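Local coordinates for hemoglobin subunit beta (Isurus oxyrinchus, PDB 3MKB), which carries heme and, with the alpha subunit in a four-chain haemoglobin, probably transports oxygen in the blood of the shortfin mako shark, at residues 86-90 with 91-95. Residues are numbered along the deposited sequence; the frame is centred on the assembly and turned at random.
Sequences LHIDP and GSFHL. With HEM (protoporphyrin IX containing Fe), chain F.
The F93 ring has heme pyrrole carbon C1C at its edge, in plane, while P90 O, I88 CG2 and the heme vinyl carbon CBB approach it obliquely. I88 crosses F93 at about a right angle: chi1 (-47°) puts CG2 anti to the backbone N, 3.8 Å from F93 CE1, and CG1 on the heme side, whence CD1 comes within 3.5 Å of heme meso carbon CHD, so one branched aliphatic residue touches ring and porphyrin. P90, which has no N-H to satisfy, lends CB as an apolar flank 3.7 Å from F93 CE2; across the ring, F93 CD1 meets the heme vinyl. A leucine in place of F93 would probably leave P90 and the heme vinyl less well packed, for want of a flat ring between them. D89 accepts at OD2 a hydrogen bond from G91 N (3.0 Å), above the carboxylate plane, closing an Asx turn; its short carboxylate leaves OD1 hydrogen-bonded to Y42 and N97 of a neighbouring alpha subunit. Backbone bonds S92 N to D89 O and F93 N to P90 O (each 3.1 Å) wind the chain into helix 93-108. This is the FG corner of the globin fold, joining one wall of the heme pocket to the alpha-beta interface.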
ATOM      1  N   LEU B  86      -1.034 -22.576  -7.571  1.00 40.61           N
ATOM      2  CA  LEU B  86      -0.838 -21.614  -8.656  1.00 39.93           C
ATOM      3  C   LEU B  86       0.194 -20.517  -8.329  1.00 38.71           C
ATOM      4  O   LEU B  86       0.743 -19.877  -9.229  1.00 37.75           O
ATOM      5  CB  LEU B  86      -2.158 -20.943  -8.996  1.00 39.33           C
ATOM      6  CG  LEU B  86      -3.314 -21.807  -9.531  1.00 40.75           C
ATOM      7  CD1 LEU B  86      -4.670 -21.086  -9.374  1.00 34.26           C
ATOM      8  CD2 LEU B  86      -3.030 -22.272 -10.988  1.00 40.50           C
ATOM      9  N   HIS B  87       0.437 -20.295  -7.040  1.00 38.55           N
ATOM     10  CA  HIS B  87       1.506 -19.359  -6.621  1.00 39.33           C
ATOM     11  C   HIS B  87       1.268 -17.946  -7.136  1.00 38.20           C
ATOM     12  O   HIS B  87       2.164 -17.298  -7.666  1.00 37.84           O
ATOM     13  CB  HIS B  87       2.913 -19.964  -6.921  1.00 40.23           C
ATOM     14  CG  HIS B  87       3.070 -21.323  -6.313  1.00 41.60           C
ATOM     15  ND1 HIS B  87       2.923 -22.482  -7.041  1.00 46.88           N
ATOM     16  CD2 HIS B  87       3.209 -21.708  -5.024  1.00 43.71           C
ATOM     17  CE1 HIS B  87       3.034 -23.527  -6.238  1.00 46.48           C
ATOM     18  NE2 HIS B  87       3.188 -23.083  -5.002  1.00 48.34           N
ATOM     19  N   ILE B  88       0.008 -17.496  -6.954  1.00 37.27           N
ATOM     20  CA  ILE B  88      -0.369 -16.130  -7.251  1.00 35.10           C
ATOM     21  C   ILE B  88      -0.066 -15.220  -6.075  1.00 34.21           C
ATOM     22  O   ILE B  88      -0.483 -15.472  -4.947  1.00 33.32           O
ATOM     23  CB  ILE B  88      -1.893 -15.981  -7.559  1.00 34.78           C
ATOM     24  CG1 ILE B  88      -2.394 -17.071  -8.563  1.00 34.01           C
ATOM     25  CG2 ILE B  88      -2.204 -14.528  -7.931  1.00 31.77           C
ATOM     26  CD1 ILE B  88      -1.669 -17.157  -9.871  1.00 34.47           C
ATOM     27  N   ASP B  89       0.608 -14.129  -6.363  1.00 33.13           N
ATOM     28  CA  ASP B  89       0.899 -13.124  -5.318  1.00 33.16           C
ATOM     29  C   ASP B  89      -0.419 -12.475  -4.906  1.00 31.92           C
ATOM     30  O   ASP B  89      -1.054 -11.936  -5.747  1.00 32.86           O
ATOM     31  CB  ASP B  89       1.817 -12.061  -5.929  1.00 32.39           C
ATOM     32  CG  ASP B  89       2.224 -10.986  -4.932  1.00 33.65           C
ATOM     33  OD1 ASP B  89       3.081 -10.143  -5.281  1.00 31.06           O
ATOM     34  OD2 ASP B  89       1.700 -10.997  -3.812  1.00 32.78           O
ATOM     35  N   PRO B  90      -0.828 -12.556  -3.628  1.00 32.25           N
ATOM     36  CA  PRO B  90      -2.161 -12.023  -3.267  1.00 33.89           C
ATOM     37  C   PRO B  90      -2.232 -10.490  -3.348  1.00 34.33           C
ATOM     38  O   PRO B  90      -3.311  -9.929  -3.529  1.00 36.06           O
ATOM     39  CB  PRO B  90      -2.426 -12.586  -1.852  1.00 33.43           C
ATOM     40  CG  PRO B  90      -1.008 -12.811  -1.241  1.00 33.72           C
ATOM     41  CD  PRO B  90      -0.152 -13.208  -2.483  1.00 31.68           C
ATOM     42  N   GLY B  91      -1.062  -9.846  -3.359  1.00 35.62           N
ATOM     43  CA  GLY B  91      -0.943  -8.401  -3.483  1.00 34.89           C
ATOM     44  C   GLY B  91      -1.320  -7.917  -4.845  1.00 35.37           C
ATOM     45  O   GLY B  91      -1.496  -6.710  -5.044  1.00 37.96           O
ATOM     46  N   SER B  92      -1.413  -8.848  -5.791  1.00 34.12           N
ATOM     47  CA  SER B  92      -1.836  -8.592  -7.152  1.00 32.37           C
ATOM     48  C   SER B  92      -3.364  -8.821  -7.387  1.00 32.30           C
ATOM     49  O   SER B  92      -3.931  -8.410  -8.397  1.00 29.78           O
ATOM     50  CB  SER B  92      -0.991  -9.423  -8.127  1.00 35.20           C
ATOM     51  OG  SER B  92       0.414  -9.080  -8.017  1.00 35.27           O
ATOM     52  N   PHE B  93      -4.043  -9.473  -6.456  1.00 30.98           N
ATOM     53  CA  PHE B  93      -5.506  -9.609  -6.599  1.00 31.01           C
ATOM     54  C   PHE B  93      -6.282  -8.293  -6.889  1.00 31.71           C
ATOM     55  O   PHE B  93      -7.143  -8.265  -7.757  1.00 32.53           O
ATOM     56  CB  PHE B  93      -6.097 -10.264  -5.345  1.00 31.50           C
ATOM     57  CG  PHE B  93      -5.804 -11.773  -5.217  1.00 32.41           C
ATOM     58  CD1 PHE B  93      -5.823 -12.593  -6.339  1.00 34.35           C
ATOM     59  CD2 PHE B  93      -5.522 -12.343  -3.974  1.00 28.97           C
ATOM     60  CE1 PHE B  93      -5.563 -13.923  -6.266  1.00 32.44           C
ATOM     61  CE2 PHE B  93      -5.294 -13.706  -3.863  1.00 32.44           C
ATOM     62  CZ  PHE B  93      -5.294 -14.511  -5.022  1.00 35.30           C
ATOM     63  N   HIS B  94      -6.016  -7.216  -6.145  1.00 30.43           N
ATOM     64  CA  HIS B  94      -6.725  -5.961  -6.368  1.00 31.67           C
ATOM     65  C   HIS B  94      -6.412  -5.313  -7.724  1.00 30.71           C
ATOM     66  O   HIS B  94      -7.073  -4.400  -8.122  1.00 30.62           O
ATOM     67  CB  HIS B  94      -6.442  -4.955  -5.212  1.00 31.61           C
ATOM     68  CG  HIS B  94      -5.131  -4.235  -5.349  1.00 33.18           C
ATOM     69  ND1 HIS B  94      -5.009  -3.014  -5.979  1.00 37.51           N
ATOM     70  CD2 HIS B  94      -3.874  -4.591  -4.985  1.00 37.15           C
ATOM     71  CE1 HIS B  94      -3.737  -2.643  -5.988  1.00 35.54           C
ATOM     72  NE2 HIS B  94      -3.029  -3.591  -5.406  1.00 37.66           N
ATOM     73  N   LEU B  95      -5.308  -5.684  -8.363  1.00 31.32           N
ATOM     74  CA  LEU B  95      -5.022  -5.170  -9.708  1.00 31.26           C
ATOM     75  C   LEU B  95      -6.087  -5.690 -10.678  1.00 30.71           C
ATOM     76  O   LEU B  95      -6.509  -4.997 -11.572  1.00 30.83           O
ATOM     77  CB  LEU B  95      -3.624  -5.604 -10.141  1.00 31.83           C
ATOM     78  CG  LEU B  95      -2.542  -5.156  -9.159  1.00 32.45           C
ATOM     79  CD1 LEU B  95      -1.086  -5.603  -9.643  1.00 32.82           C
ATOM     80  CD2 LEU B  95      -2.617  -3.653  -9.004  1.00 32.28           C
TER
HETATM   81  CHA HEM F 137      -7.841 -19.969 -11.538  1.00 35.46           C
HETATM   82  CHB HEM F 137     -11.083 -17.093  -9.421  1.00 36.27           C
HETATM   83  CHC HEM F 137      -7.741 -13.671  -9.303  1.00 36.27           C
HETATM   84  CHD HEM F 137      -4.522 -16.460 -11.694  1.00 36.71           C
HETATM   85  C1A HEM F 137      -8.939 -19.486 -10.899  1.00 38.47           C
HETATM   86  C2A HEM F 137     -10.072 -20.283 -10.563  1.00 37.72           C
HETATM   87  C3A HEM F 137     -10.966 -19.490 -10.003  1.00 37.03           C
HETATM   88  C4A HEM F 137     -10.423 -18.179  -9.957  1.00 37.66           C
HETATM   89  CMA HEM F 137     -12.352 -19.924  -9.480  1.00 36.48           C
HETATM   90  CAA HEM F 137     -10.248 -21.794 -10.842  1.00 39.03           C
HETATM   91  CBA HEM F 137      -9.580 -22.622  -9.753  1.00 43.88           C
HETATM   92  CGA HEM F 137      -9.907 -24.085 -10.004  1.00 48.10           C
HETATM   93  O1A HEM F 137     -11.031 -24.532  -9.663  1.00 51.13           O
HETATM   94  O2A HEM F 137      -9.050 -24.801 -10.550  1.00 46.63           O
HETATM   95  C1B HEM F 137     -10.503 -15.894  -9.195  1.00 36.26           C
HETATM   96  C2B HEM F 137     -11.121 -14.725  -8.573  1.00 34.68           C
HETATM   97  C3B HEM F 137     -10.165 -13.778  -8.561  1.00 36.05           C
HETATM   98  C4B HEM F 137      -8.936 -14.318  -9.159  1.00 35.12           C
HETATM   99  CMB HEM F 137     -12.580 -14.561  -8.034  1.00 32.30           C
HETATM  100  CAB HEM F 137     -10.309 -12.357  -7.997  1.00 33.24           C
HETATM  101  CBB HEM F 137      -9.373 -11.993  -7.109  1.00 35.44           C
HETATM  102  C1C HEM F 137      -6.595 -14.118  -9.967  1.00 38.44           C
HETATM  103  C2C HEM F 137      -5.421 -13.337 -10.287  1.00 36.51           C
HETATM  104  C3C HEM F 137      -4.570 -14.097 -10.960  1.00 39.16           C
HETATM  105  C4C HEM F 137      -5.136 -15.403 -11.073  1.00 39.50           C
HETATM  106  CMC HEM F 137      -5.163 -11.861  -9.978  1.00 38.80           C
HETATM  107  CAC HEM F 137      -3.174 -13.689 -11.489  1.00 41.16           C
HETATM  108  CBC HEM F 137      -2.959 -12.493 -12.086  1.00 44.55           C
HETATM  109  C1D HEM F 137      -5.131 -17.648 -11.943  1.00 35.09           C
HETATM  110  C2D HEM F 137      -4.604 -18.750 -12.726  1.00 35.58           C
HETATM  111  C3D HEM F 137      -5.673 -19.824 -12.659  1.00 37.05           C
HETATM  112  C4D HEM F 137      -6.727 -19.276 -11.855  1.00 33.55           C
HETATM  113  CMD HEM F 137      -3.261 -18.822 -13.479  1.00 33.58           C
HETATM  114  CAD HEM F 137      -5.698 -21.231 -13.307  1.00 38.09           C
HETATM  115  CBD HEM F 137      -6.138 -21.153 -14.750  1.00 43.69           C
HETATM  116  CGD HEM F 137      -5.864 -22.550 -15.329  1.00 51.51           C
HETATM  117  O1D HEM F 137      -6.853 -23.246 -15.681  1.00 55.61           O
HETATM  118  O2D HEM F 137      -4.678 -23.019 -15.451  1.00 54.02           O
HETATM  119  NA  HEM F 137      -9.168 -18.176 -10.521  1.00 38.00           N
HETATM  120  NB  HEM F 137      -9.201 -15.614  -9.515  1.00 35.75           N
HETATM  121  NC  HEM F 137      -6.389 -15.397 -10.465  1.00 38.74           N
HETATM  122  ND  HEM F 137      -6.363 -18.011 -11.440  1.00 39.29           N
HETATM  123 FE   HEM F 137      -7.691 -16.796 -10.385  1.00 40.18          FE
HETATM  124  O   HOH W   1      -4.645  -7.613  -3.545  1.00 32.16           O
HETATM  125  O   HOH W   2      -8.271 -15.642 -12.169  1.00 54.51           O